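Local coordinates for protein endonuclease V isoform X2 (Ciona intestinalis, PDB 6OZI) that probably cleaves inosine-containing nucleic acid, RNA in particular, in a metal-ion-dependent way, at the second phosphodiester 3' to the inosine, at residues K15-E18 and L19-K22; D116-G119 and F120-I123; K207-L210 and E211-A214. The protein carries 1 engineered substitution. All coordinates share one frame; numbering follows the deposited sequence. Where two conformers were deposited one is given.

Contact 1. Residues K15-E18 and L19-K22; sequences KQEE and LRDK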
ATOM      1  N   LYS A  15     -28.985   7.127  22.796  1.00 31.68           N
ATOM      2  CA  LYS A  15     -27.863   7.918  23.298  1.00 33.01           C
ATOM      3  C   LYS A  15     -27.531   9.061  22.348  1.00 31.06           C
ATOM      4  O   LYS A  15     -27.266  10.192  22.781  1.00 31.93           O
ATOM      5  CB  LYS A  15     -26.630   7.037  23.492  1.00 37.23           C
ATOM      6  CG  LYS A  15     -26.713   6.023  24.622  1.00 44.48           C
ATOM      7  CD  LYS A  15     -25.910   4.772  24.239  1.00 48.60           C
ATOM      8  CE  LYS A  15     -25.344   4.022  25.436  1.00 54.43           C
ATOM      9  NZ  LYS A  15     -24.566   2.829  24.981  1.00 55.86           N
ATOM     10  N   GLN A  16     -27.550   8.785  21.044  1.00 31.20           N
ATOM     11  CA  GLN A  16     -27.263   9.837  20.077  1.00 29.51           C
ATOM     12  C   GLN A  16     -28.308  10.946  20.144  1.00 30.41           C
ATOM     13  O   GLN A  16     -27.967  12.135  20.123  1.00 31.13           O
ATOM     14  CB  GLN A  16     -27.181   9.234  18.677  1.00 26.78           C
ATOM     15  CG  GLN A  16     -25.927   8.409  18.460  1.00 27.16           C
ATOM     16  CD  GLN A  16     -25.859   7.754  17.095  1.00 27.15           C
ATOM     17  OE1 GLN A  16     -26.864   7.645  16.393  1.00 28.64           O
ATOM     18  NE2 GLN A  16     -24.667   7.296  16.718  1.00 25.55           N
ATOM     19  N   GLU A  17     -29.584  10.577  20.289  1.00 28.88           N
ATOM     20  CA  GLU A  17     -30.629  11.595  20.377  1.00 31.34           C
ATOM     21  C   GLU A  17     -30.453  12.469  21.611  1.00 33.08           C
ATOM     22  O   GLU A  17     -30.706  13.677  21.557  1.00 33.40           O
ATOM     23  CB  GLU A  17     -32.018  10.951  20.376  1.00 33.85           C
ATOM     24  CG  GLU A  17     -32.447  10.349  19.046  1.00 36.03           C
ATOM     25  CD  GLU A  17     -32.718  11.398  17.966  1.00 38.42           C
ATOM     26  OE1 GLU A  17     -32.771  12.609  18.280  1.00 39.29           O
ATOM     27  OE2 GLU A  17     -32.892  10.999  16.796  1.00 38.69           O
ATOM     28  N   GLU A  18     -30.026  11.890  22.733  1.00 31.89           N
ATOM     29  CA  GLU A  18     -29.846  12.753  23.898  1.00 35.01           C
ATOM     30  C   GLU A  18     -28.570  13.593  23.816  1.00 32.90           C
ATOM     31  O   GLU A  18     -28.524  14.687  24.394  1.00 33.32           O
ATOM     32  CB  GLU A  18     -29.907  11.937  25.196  1.00 39.67           C
ATOM     33  CG  GLU A  18     -28.717  11.085  25.549  1.00 43.23           C
ATOM     34  CD  GLU A  18     -28.903  10.435  26.919  1.00 50.09           C
ATOM     35  OE1 GLU A  18     -29.986  10.634  27.521  1.00 53.09           O
ATOM     36  OE2 GLU A  18     -27.981   9.737  27.397  1.00 52.62           O
ATOM     37  N   LEU A  19     -27.534  13.118  23.112  1.00 32.89           N
ATOM     38  CA  LEU A  19     -26.294  13.887  23.004  1.00 32.81           C
ATOM     39  C   LEU A  19     -26.359  15.011  21.974  1.00 29.49           C
ATOM     40  O   LEU A  19     -25.669  16.024  22.138  1.00 30.02           O
ATOM     41  CB  LEU A  19     -25.119  12.977  22.634  1.00 35.26           C
ATOM     42  CG  LEU A  19     -24.345  12.241  23.714  1.00 40.55           C
ATOM     43  CD1 LEU A  19     -23.210  11.457  23.075  1.00 41.82           C
ATOM     44  CD2 LEU A  19     -23.793  13.244  24.714  1.00 43.75           C
ATOM     45  N   ARG A  20     -27.163  14.861  20.916  1.00 29.81           N
ATOM     46  CA  ARG A  20     -27.024  15.743  19.758  1.00 28.46           C
ATOM     47  C   ARG A  20     -27.168  17.223  20.117  1.00 29.27           C
ATOM     48  O   ARG A  20     -26.494  18.063  19.515  1.00 30.50           O
ATOM     49  CB  ARG A  20     -28.026  15.345  18.666  1.00 28.23           C
ATOM     50  CG  ARG A  20     -29.483  15.403  19.087  1.00 29.99           C
ATOM     51  CD  ARG A  20     -30.413  14.805  18.032  1.00 30.34           C
ATOM     52  NE  ARG A  20     -30.414  15.580  16.800  1.00 31.93           N
ATOM     53  CZ  ARG A  20     -31.044  15.216  15.689  1.00 32.26           C
ATOM     54  NH1 ARG A  20     -31.731  14.082  15.653  1.00 31.10           N
ATOM     55  NH2 ARG A  20     -30.986  15.990  14.614  1.00 33.94           N
ATOM     56  N   ASP A  21     -28.001  17.570  21.100  1.00 28.57           N
ATOM     57  CA  ASP A  21     -28.171  18.988  21.412  1.00 29.81           C
ATOM     58  C   ASP A  21     -27.014  19.561  22.219  1.00 29.40           C
ATOM     59  O   ASP A  21     -26.970  20.780  22.423  1.00 29.81           O
ATOM     60  CB  ASP A  21     -29.493  19.242  22.157  1.00 31.14           C
ATOM     61  CG  ASP A  21     -29.419  18.895  23.638  1.00 34.86           C
ATOM     62  OD1 ASP A  21     -28.713  17.928  24.004  1.00 35.45           O
ATOM     63  OD2 ASP A  21     -30.084  19.583  24.445  1.00 37.94           O
ATOM     64  N   LYS A  22     -26.083  18.724  22.673  1.00 28.53           N
ATOM     65  CA  LYS A  22     -24.911  19.199  23.388  1.00 29.25           C
ATOM     66  C   LYS A  22     -23.772  19.576  22.453  1.00 30.96           C
ATOM     67  O   LYS A  22     -22.796  20.191  22.899  1.00 32.75           O
ATOM     68  CB  LYS A  22     -24.423  18.130  24.375  1.00 29.68           C
ATOM     69  CG  LYS A  22     -25.486  17.670  25.368  1.00 30.34           C
ATOM     70  CD  LYS A  22     -26.064  18.836  26.141  1.00 31.47           C
ATOM     71  CE  LYS A  22     -27.122  18.362  27.126  1.00 33.67           C
ATOM     72  NZ  LYS A  22     -28.167  17.536  26.456  1.00 31.34           N
TER
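Glu17 and Arg20 meet as two flat groups. Within 15-22 the guanidinium is approached at its edge, with Glu17 CD in its plane, and the carboxylate and guanidinium planes are turned 35° apart. The bond runs from Arg20 NH1 to Glu17 OE1 at 3.2 Å, on the syn side of the oxygen, but tilted out of both planes, so this is a salt bridge through one N-H and not a flat two-pronged pair. The two side chains lie alongside each other and point the same way. Arg20 CG sits between its backbone N and carbonyl carbon (chi1 59°), which lays the aliphatic part along the preceding turn: CG is 3.3 Å from Glu17 O, and CD is 3.2 Å from Glu17 OE1. The Glu17 chain folds back at chi2 (-69°) to bring its carboxylate to this edge. Were Arg20 replaced by an alanine, the Glu17 carboxylate would probably lose this charged mate and be freer to turn.

The backbone supplies the scaffold: Leu19 N donates to Lys15 O at 3.0 Å and Arg20 N to Gln16 O at 3.0 Å. A second pair of charges follows, Lys22 NZ with Asp21 OD1, but this salt bridge is modelled implausibly short and its detail is doubtful. On the protein-facing side Leu19 packs against helix 128-136, while the Gln16 amide bonds to Arg124 and to Ser84 O. This is an i to i+3 salt bridge at the C-terminal end of helix 6-19, on its solvent-facing side, where the chain leads on toward strand 37-45.

Contact 2. Residues D116-G119 and F120-I123; sequences DGNG and FFHI. With nucleotides of chain C.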
ATOM      1  N   ASP A 116     -11.210  11.022  12.202  1.00 23.29           N
ATOM      2  CA  ASP A 116     -11.633  10.420  10.944  1.00 24.77           C
ATOM      3  C   ASP A 116     -13.143  10.249  10.918  1.00 23.95           C
ATOM      4  O   ASP A 116     -13.733   9.704  11.853  1.00 24.83           O
ATOM      5  CB  ASP A 116     -10.968   9.058  10.737  1.00 26.71           C
ATOM      6  CG  ASP A 116      -9.465   9.150  10.628  1.00 28.62           C
ATOM      7  OD1 ASP A 116      -8.984   9.501   9.530  1.00 28.98           O
ATOM      8  OD2 ASP A 116      -8.768   8.862  11.625  1.00 30.16           O
ATOM      9  N   GLY A 117     -13.771  10.721   9.856  1.00 23.69           N
ATOM     10  CA  GLY A 117     -15.201  10.613   9.735  1.00 21.57           C
ATOM     11  C   GLY A 117     -15.884  11.945   9.953  1.00 21.93           C
ATOM     12  O   GLY A 117     -15.272  13.016   9.900  1.00 21.94           O
ATOM     13  N   ASN A 118     -17.174  11.866  10.237  1.00 21.76           N
ATOM     14  CA  ASN A 118     -18.039  13.032  10.275  1.00 22.83           C
ATOM     15  C   ASN A 118     -18.288  13.507  11.700  1.00 23.83           C
ATOM     16  O   ASN A 118     -18.154  12.755  12.670  1.00 24.50           O
ATOM     17  CB  ASN A 118     -19.370  12.707   9.601  1.00 21.49           C
ATOM     18  CG  ASN A 118     -19.182  12.162   8.212  1.00 21.29           C
ATOM     19  OD1 ASN A 118     -18.412  12.716   7.430  1.00 19.76           O
ATOM     20  ND2 ASN A 118     -19.861  11.060   7.898  1.00 21.39           N
ATOM     21  N   GLY A 119     -18.667  14.776  11.806  1.00 23.35           N
ATOM     22  CA  GLY A 119     -19.172  15.318  13.049  1.00 22.29           C
ATOM     23  C   GLY A 119     -20.660  15.580  12.945  1.00 23.14           C
ATOM     24  O   GLY A 119     -21.469  14.659  13.090  1.00 24.00           O
ATOM     25  N   PHE A 120     -21.033  16.833  12.669  1.00 24.44           N
ATOM     26  CA  PHE A 120     -22.441  17.185  12.485  1.00 25.03           C
ATOM     27  C   PHE A 120     -23.051  16.451  11.292  1.00 24.89           C
ATOM     28  O   PHE A 120     -24.263  16.199  11.268  1.00 25.49           O
ATOM     29  CB  PHE A 120     -22.547  18.704  12.314  1.00 24.27           C
ATOM     30  CG  PHE A 120     -23.959  19.241  12.231  1.00 24.63           C
ATOM     31  CD1 PHE A 120     -24.827  19.164  13.313  1.00 26.34           C
ATOM     32  CD2 PHE A 120     -24.392  19.888  11.085  1.00 23.24           C
ATOM     33  CE1 PHE A 120     -26.115  19.692  13.236  1.00 25.75           C
ATOM     34  CE2 PHE A 120     -25.676  20.417  11.001  1.00 24.30           C
ATOM     35  CZ  PHE A 120     -26.539  20.312  12.076  1.00 25.09           C
ATOM     36  N   PHE A 121     -22.226  16.080  10.313  1.00 23.47           N
ATOM     37  CA  PHE A 121     -22.666  15.460   9.059  1.00 22.25           C
ATOM     38  C   PHE A 121     -23.072  14.010   9.311  1.00 22.88           C
ATOM     39  O   PHE A 121     -22.359  13.058   8.977  1.00 23.35           O
ATOM     40  CB  PHE A 121     -21.542  15.572   8.033  1.00 20.12           C
ATOM     41  CG  PHE A 121     -21.899  15.089   6.663  1.00 17.87           C
ATOM     42  CD1 PHE A 121     -23.211  14.826   6.313  1.00 19.15           C
ATOM     43  CD2 PHE A 121     -20.909  14.913   5.714  1.00 17.68           C
ATOM     44  CE1 PHE A 121     -23.528  14.387   5.034  1.00 21.77           C
ATOM     45  CE2 PHE A 121     -21.212  14.477   4.433  1.00 18.96           C
ATOM     46  CZ  PHE A 121     -22.523  14.214   4.092  1.00 20.91           C
ATOM     47  N   HIS A 122     -24.285  13.839   9.840  1.00 22.63           N
ATOM     48  CA  HIS A 122     -24.700  12.555  10.385  1.00 21.87           C
ATOM     49  C   HIS A 122     -26.219  12.519  10.440  1.00 23.65           C
ATOM     50  O   HIS A 122     -26.864  13.556  10.615  1.00 26.59           O
ATOM     51  CB  HIS A 122     -24.087  12.364  11.774  1.00 22.52           C
ATOM     52  CG  HIS A 122     -24.407  11.056  12.423  1.00 24.91           C
ATOM     53  ND1 HIS A 122     -25.507  10.878  13.236  1.00 26.55           N
ATOM     54  CD2 HIS A 122     -23.736   9.881  12.438  1.00 24.96           C
ATOM     55  CE1 HIS A 122     -25.519   9.638  13.693  1.00 27.03           C
ATOM     56  NE2 HIS A 122     -24.454   9.013  13.225  1.00 26.63           N
ATOM     57  N   ILE A 123     -26.785  11.315  10.289  1.00 23.21           N
ATOM     58  CA  ILE A 123     -28.240  11.170  10.209  1.00 25.10           C
ATOM     59  C   ILE A 123     -28.928  11.774  11.431  1.00 26.52           C
ATOM     60  O   ILE A 123     -29.987  12.407  11.315  1.00 28.88           O
ATOM     61  CB  ILE A 123     -28.632   9.694  10.013  1.00 27.19           C
ATOM     62  CG1 ILE A 123     -30.159   9.572   9.983  1.00 28.43           C
ATOM     63  CG2 ILE A 123     -27.993   8.808  11.086  1.00 27.45           C
ATOM     64  CD1 ILE A 123     -30.667   8.205   9.588  1.00 30.39           C
TER
ATOM     65  P    DI C   5     -19.597   4.634   4.728  1.00 26.98           P
ATOM     66  OP1  DI C   5     -19.065   4.510   3.327  1.00 28.32           O
ATOM     67  OP2  DI C   5     -19.404   3.364   5.520  1.00 27.07           O
ATOM     68  O5'  DI C   5     -18.950   5.948   5.486  1.00 27.31           O
ATOM     69  C5'  DI C   5     -18.557   7.075   4.745  1.00 25.36           C
ATOM     70  C4'  DI C   5     -17.670   7.962   5.602  1.00 23.48           C
ATOM     71  O4'  DI C   5     -18.556   8.485   6.853  1.00 23.70           O
ATOM     72  C3'  DI C   5     -16.633   7.309   6.092  1.00 23.66           C
ATOM     73  O3'  DI C   5     -15.406   8.167   6.124  1.00 24.02           O
ATOM     74  C2'  DI C   5     -17.002   6.943   7.551  1.00 22.14           C
ATOM     75  C1'  DI C   5     -17.996   8.050   7.958  1.00 22.73           C
ATOM     76  N9   DI C   5     -18.995   7.466   8.867  1.00 24.08           N
ATOM     77  C8   DI C   5     -19.875   6.452   8.851  1.00 25.24           C
ATOM     78  N7   DI C   5     -20.490   6.449  10.053  1.00 24.03           N
ATOM     79  C5   DI C   5     -19.993   7.435  10.783  1.00 23.97           C
ATOM     80  C6   DI C   5     -20.296   7.911  12.203  1.00 26.24           C
ATOM     81  O6   DI C   5     -21.105   7.365  12.871  1.00 28.07           O
ATOM     82  N1   DI C   5     -19.585   9.019  12.735  1.00 25.73           N
ATOM     83  C2   DI C   5     -18.590   9.685  11.947  1.00 24.41           C
ATOM     84  N3   DI C   5     -18.303   9.225  10.600  1.00 22.21           N
ATOM     85  C4   DI C   5     -19.050   8.070  10.044  1.00 22.76           C
ATOM     86  P     A C   6     -13.949   7.515   5.926  1.00 25.22           P
ATOM     87  OP1   A C   6     -12.942   8.601   6.023  1.00 24.49           O
ATOM     88  OP2   A C   6     -14.000   6.647   4.721  1.00 25.80           O
ATOM     89  O5'   A C   6     -13.751   6.594   7.210  1.00 26.22           O
ATOM     90  C5'   A C   6     -13.534   7.166   8.493  1.00 25.64           C
ATOM     91  C4'   A C   6     -13.261   6.093   9.511  1.00 25.85           C
ATOM     92  O4'   A C   6     -14.409   5.214   9.590  1.00 25.68           O
ATOM     93  C3'   A C   6     -12.105   5.172   9.170  1.00 26.48           C
ATOM     94  O3'   A C   6     -10.863   5.702   9.586  1.00 26.38           O
ATOM     95  C2'   A C   6     -12.476   3.868   9.865  1.00 29.12           C
ATOM     96  O2'   A C   6     -12.151   3.921  11.245  1.00 31.44           O
ATOM     97  C1'   A C   6     -13.991   3.878   9.741  1.00 27.33           C
ATOM     98  N9    A C   6     -14.514   3.103   8.600  1.00 27.52           N
ATOM     99  C8    A C   6     -15.194   3.595   7.510  1.00 25.78           C
ATOM    100  N7    A C   6     -15.594   2.669   6.674  1.00 26.69           N
ATOM    101  C5    A C   6     -15.166   1.488   7.262  1.00 27.56           C
ATOM    102  C6    A C   6     -15.286   0.138   6.879  1.00 29.25           C
ATOM    103  N6    A C   6     -15.898  -0.267   5.760  1.00 29.07           N
ATOM    104  N1    A C   6     -14.752  -0.797   7.699  1.00 29.81           N
ATOM    105  C2    A C   6     -14.137  -0.398   8.819  1.00 29.46           C
ATOM    106  N3    A C   6     -13.964   0.836   9.286  1.00 29.25           N
ATOM    107  C4    A C   6     -14.510   1.740   8.455  1.00 27.96           C
ATOM    108  P    DT C   7      -9.541   5.364   8.750  1.00 27.78           P
ATOM    109  OP1  DT C   7      -8.411   6.036   9.417  1.00 28.95           O
ATOM    110  OP2  DT C   7      -9.817   5.660   7.327  1.00 28.71           O
ATOM    111  O5'  DT C   7      -9.398   3.778   8.899  1.00 29.13           O
ATOM    112  C5'  DT C   7      -9.056   3.184  10.148  1.00 27.34           C
ATOM    113  C4'  DT C   7      -9.002   1.675  10.005  1.00 26.35           C
ATOM    114  O4'  DT C   7     -10.209   1.222   9.325  1.00 25.67           O
ATOM    115  C3'  DT C   7      -7.821   1.160   9.170  1.00 28.23           C
ATOM    116  O3'  DT C   7      -7.349  -0.060   9.686  1.00 29.94           O
ATOM    117  C2'  DT C   7      -8.442   0.968   7.797  1.00 28.69           C
ATOM    118  C1'  DT C   7      -9.850   0.508   8.162  1.00 28.85           C
ATOM    119  N1   DT C   7     -10.827   0.774   7.074  1.00 30.26           N
ATOM    120  C2   DT C   7     -11.433  -0.294   6.454  1.00 30.05           C
ATOM    121  O2   DT C   7     -11.249  -1.448   6.790  1.00 29.54           O
ATOM    122  N3   DT C   7     -12.288   0.041   5.438  1.00 30.35           N
ATOM    123  C4   DT C   7     -12.575   1.313   4.969  1.00 31.01           C
ATOM    124  O4   DT C   7     -13.353   1.511   4.041  1.00 30.71           O
ATOM    125  C5   DT C   7     -11.892   2.393   5.650  1.00 30.40           C
ATOM    126  C7   DT C   7     -12.129   3.817   5.230  1.00 26.04           C
ATOM    127  C6   DT C   7     -11.050   2.074   6.654  1.00 30.51           C
TER
HETATM  128  O   HOH W   1     -21.870  10.348   9.598  1.00 23.26           O
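Asn118 leans on Phe121 from its first side-chain atom onward. CB lies 3.1 Å from Phe121 O, and CG stays beside that same carbonyl because it is anti to its own carbonyl carbon (chi1 -54°). The amide then divides its two ends. OD1 approaches Phe121 CD2 at 3.7 Å, with the amide and ring planes 44° apart. ND2 gives a proton to a water at 2.7 Å, and the water donates to Phe121 O at 2.8 Å; the direct line from ND2 to Phe121 O has a poor angle, so the water carries the link. ND2 also lies 3.1 Å from O4' of the deoxyinosine DI5 of chain C.

The backbone faces the same nucleotide: Asn118 N is 2.9 Å from N3 of DI5 of chain C. A CB on Gly117 would clash with that N3, and the residue's phi/psi would press it against the preceding carbonyl O. Further along, His122 turns the edge of its ring to O6 of DI5 of chain C, with CD2 3.7 Å away, while Ser84 O holds its NE2. With Phe121 centring an inverse gamma turn, this loop after strand 112-116 forms one wall of the inosine-binding pocket of endonuclease V.

Contact 3. Residues K207-L210 and E211-A214; sequences KCSL and ETAA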
ATOM      1  N   LYS A 207     -17.327  22.424  19.606  1.00 25.69           N
ATOM      2  CA  LYS A 207     -16.643  23.647  20.050  1.00 26.67           C
ATOM      3  C   LYS A 207     -15.888  24.346  18.910  1.00 25.48           C
ATOM      4  O   LYS A 207     -14.855  24.980  19.132  1.00 24.86           O
ATOM      5  CB  LYS A 207     -15.696  23.343  21.221  1.00 27.92           C
ATOM      6  CG  LYS A 207     -16.402  22.746  22.435  1.00 29.89           C
ATOM      7  CD  LYS A 207     -15.469  22.471  23.621  1.00 32.93           C
ATOM      8  CE  LYS A 207     -14.948  23.694  24.308  1.00 38.26           C
ATOM      9  NZ  LYS A 207     -14.262  23.292  25.579  1.00 42.72           N
ATOM     10  N   CYS A 208     -16.435  24.290  17.694  0.53 27.84           N
ATOM     11  CA  CYS A 208     -15.769  24.858  16.528  0.53 26.78           C
ATOM     12  C   CYS A 208     -16.778  25.008  15.394  0.53 26.72           C
ATOM     13  O   CYS A 208     -17.543  24.082  15.118  0.53 25.97           O
ATOM     14  CB  CYS A 208     -14.600  23.969  16.094  0.53 26.35           C
ATOM     15  SG  CYS A 208     -13.543  24.667  14.829  0.53 25.66           S
ATOM     16  N   SER A 209     -16.777  26.169  14.740  1.00 27.47           N
ATOM     17  CA  SER A 209     -17.667  26.359  13.602  1.00 27.70           C
ATOM     18  C   SER A 209     -17.130  25.600  12.387  1.00 26.68           C
ATOM     19  O   SER A 209     -15.934  25.304  12.283  1.00 23.30           O
ATOM     20  CB  SER A 209     -17.825  27.843  13.261  1.00 27.85           C
ATOM     21  OG  SER A 209     -16.651  28.356  12.656  1.00 27.39           O
ATOM     22  N   LEU A 210     -18.036  25.298  11.452  1.00 27.26           N
ATOM     23  CA  LEU A 210     -17.627  24.629  10.221  1.00 25.16           C
ATOM     24  C   LEU A 210     -16.565  25.435   9.485  1.00 28.14           C
ATOM     25  O   LEU A 210     -15.630  24.871   8.901  1.00 28.01           O
ATOM     26  CB  LEU A 210     -18.849  24.395   9.332  1.00 23.33           C
ATOM     27  CG  LEU A 210     -18.605  23.864   7.909  1.00 21.55           C
ATOM     28  CD1 LEU A 210     -17.776  22.582   7.909  1.00 17.18           C
ATOM     29  CD2 LEU A 210     -19.925  23.642   7.201  1.00 22.69           C
ATOM     30  N   GLU A 211     -16.682  26.763   9.531  1.00 26.28           N
ATOM     31  CA  GLU A 211     -15.762  27.644   8.819  1.00 28.13           C
ATOM     32  C   GLU A 211     -14.361  27.584   9.416  1.00 26.73           C
ATOM     33  O   GLU A 211     -13.359  27.451   8.691  1.00 27.29           O
ATOM     34  CB  GLU A 211     -16.305  29.066   8.871  1.00 33.70           C
ATOM     35  CG  GLU A 211     -17.631  29.271   8.137  1.00 39.42           C
ATOM     36  CD  GLU A 211     -18.896  28.799   8.858  1.00 42.23           C
ATOM     37  OE1 GLU A 211     -18.827  28.366  10.038  1.00 39.86           O
ATOM     38  OE2 GLU A 211     -19.983  28.912   8.226  1.00 45.20           O
ATOM     39  N   THR A 212     -14.271  27.698  10.741  1.00 26.51           N
ATOM     40  CA  THR A 212     -12.986  27.563  11.408  1.00 26.66           C
ATOM     41  C   THR A 212     -12.438  26.152  11.235  1.00 24.38           C
ATOM     42  O   THR A 212     -11.236  25.969  11.013  1.00 25.00           O
ATOM     43  CB  THR A 212     -13.132  27.918  12.888  1.00 29.06           C
ATOM     44  OG1 THR A 212     -13.648  29.254  13.017  1.00 29.23           O
ATOM     45  CG2 THR A 212     -11.781  27.828  13.582  1.00 30.85           C
ATOM     46  N   ALA A 213     -13.317  25.148  11.279  1.00 24.97           N
ATOM     47  CA  ALA A 213     -12.895  23.775  11.013  1.00 24.05           C
ATOM     48  C   ALA A 213     -12.195  23.674   9.663  1.00 24.74           C
ATOM     49  O   ALA A 213     -11.096  23.116   9.562  1.00 24.08           O
ATOM     50  CB  ALA A 213     -14.098  22.832  11.071  1.00 21.97           C
ATOM     51  N   ALA A 214     -12.809  24.235   8.617  1.00 24.87           N
ATOM     52  CA  ALA A 214     -12.204  24.177   7.290  1.00 24.84           C
ATOM     53  C   ALA A 214     -10.867  24.909   7.250  1.00 26.16           C
ATOM     54  O   ALA A 214      -9.913  24.426   6.631  1.00 25.04           O
ATOM     55  CB  ALA A 214     -13.161  24.750   6.242  1.00 25.26           C
TER
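Ser209 caps the first turn of helix 210-219 by accepting from Thr212 N. The bond from Thr212 N to Ser209 OG is 3.1 Å long and almost straight, at 172° about the hydrogen. It depends on the side-chain rotation: OG stands between the backbone N and the carbonyl carbon (chi1 73°), which swings it over the amide that would otherwise lack a helical carbonyl partner. The proton of Ser209 OG is less certain. Glu211 OE1, brought round by a bend at chi2, lies 3.4 Å from Ser209 OG, a weak bond at most, and Thr212 OG1 is 3.2 Å from the same OG.

Regular helical bonding begins with the following amides. Ala213 N donates to Ser209 O at 2.8 Å, and Ala214 N donates to Leu210 O at 2.9 Å, the latter tilted 26° from the carbonyl plane. Ser209 therefore serves two amides of the turn, one through its side chain and one through its carbonyl.

Two further donors are met by one carboxylate outside the turn. Asp27 takes the Ser209 N proton on OD1 and hydrogen-bonds Thr212 OG1 through OD2, bracing the cap residue and the third residue after it.

In the fold, the turn follows strand 200-206 after a short loop: Leu210 rests on Val185 and Lys188 of the adjoining strand 184-190, Thr212 touches Phe30, Ala214 meets Tyr192, and Arg139, just ahead of strand 140-144, hydrogen-bonds Lys207 O.

In the fold
Contact 2 is the buried one, its centre about 7 Å from that of the chain, whereas contact 1 lies at the surface and contact 3 is partly buried. Chemistry follows place: contact 1 relies on paired charges, contact 2 on a bridging water and closeness to the nucleotide, and contact 3 on helix capping. Contacts 1 and 3 involve opposite ends of different helices, 6-19 at its close and 210-219 at its start, while contact 2 is the loop leaving strand 112-116. Contacts 1 and 2 touch, Gln16 OE1 lying 3.6 Å from His122 CE1, and Ser84 binds both side chains. Contact 3 touches neither, although strand 184-190 packs against both Leu210 and the phenylalanines of contact 2.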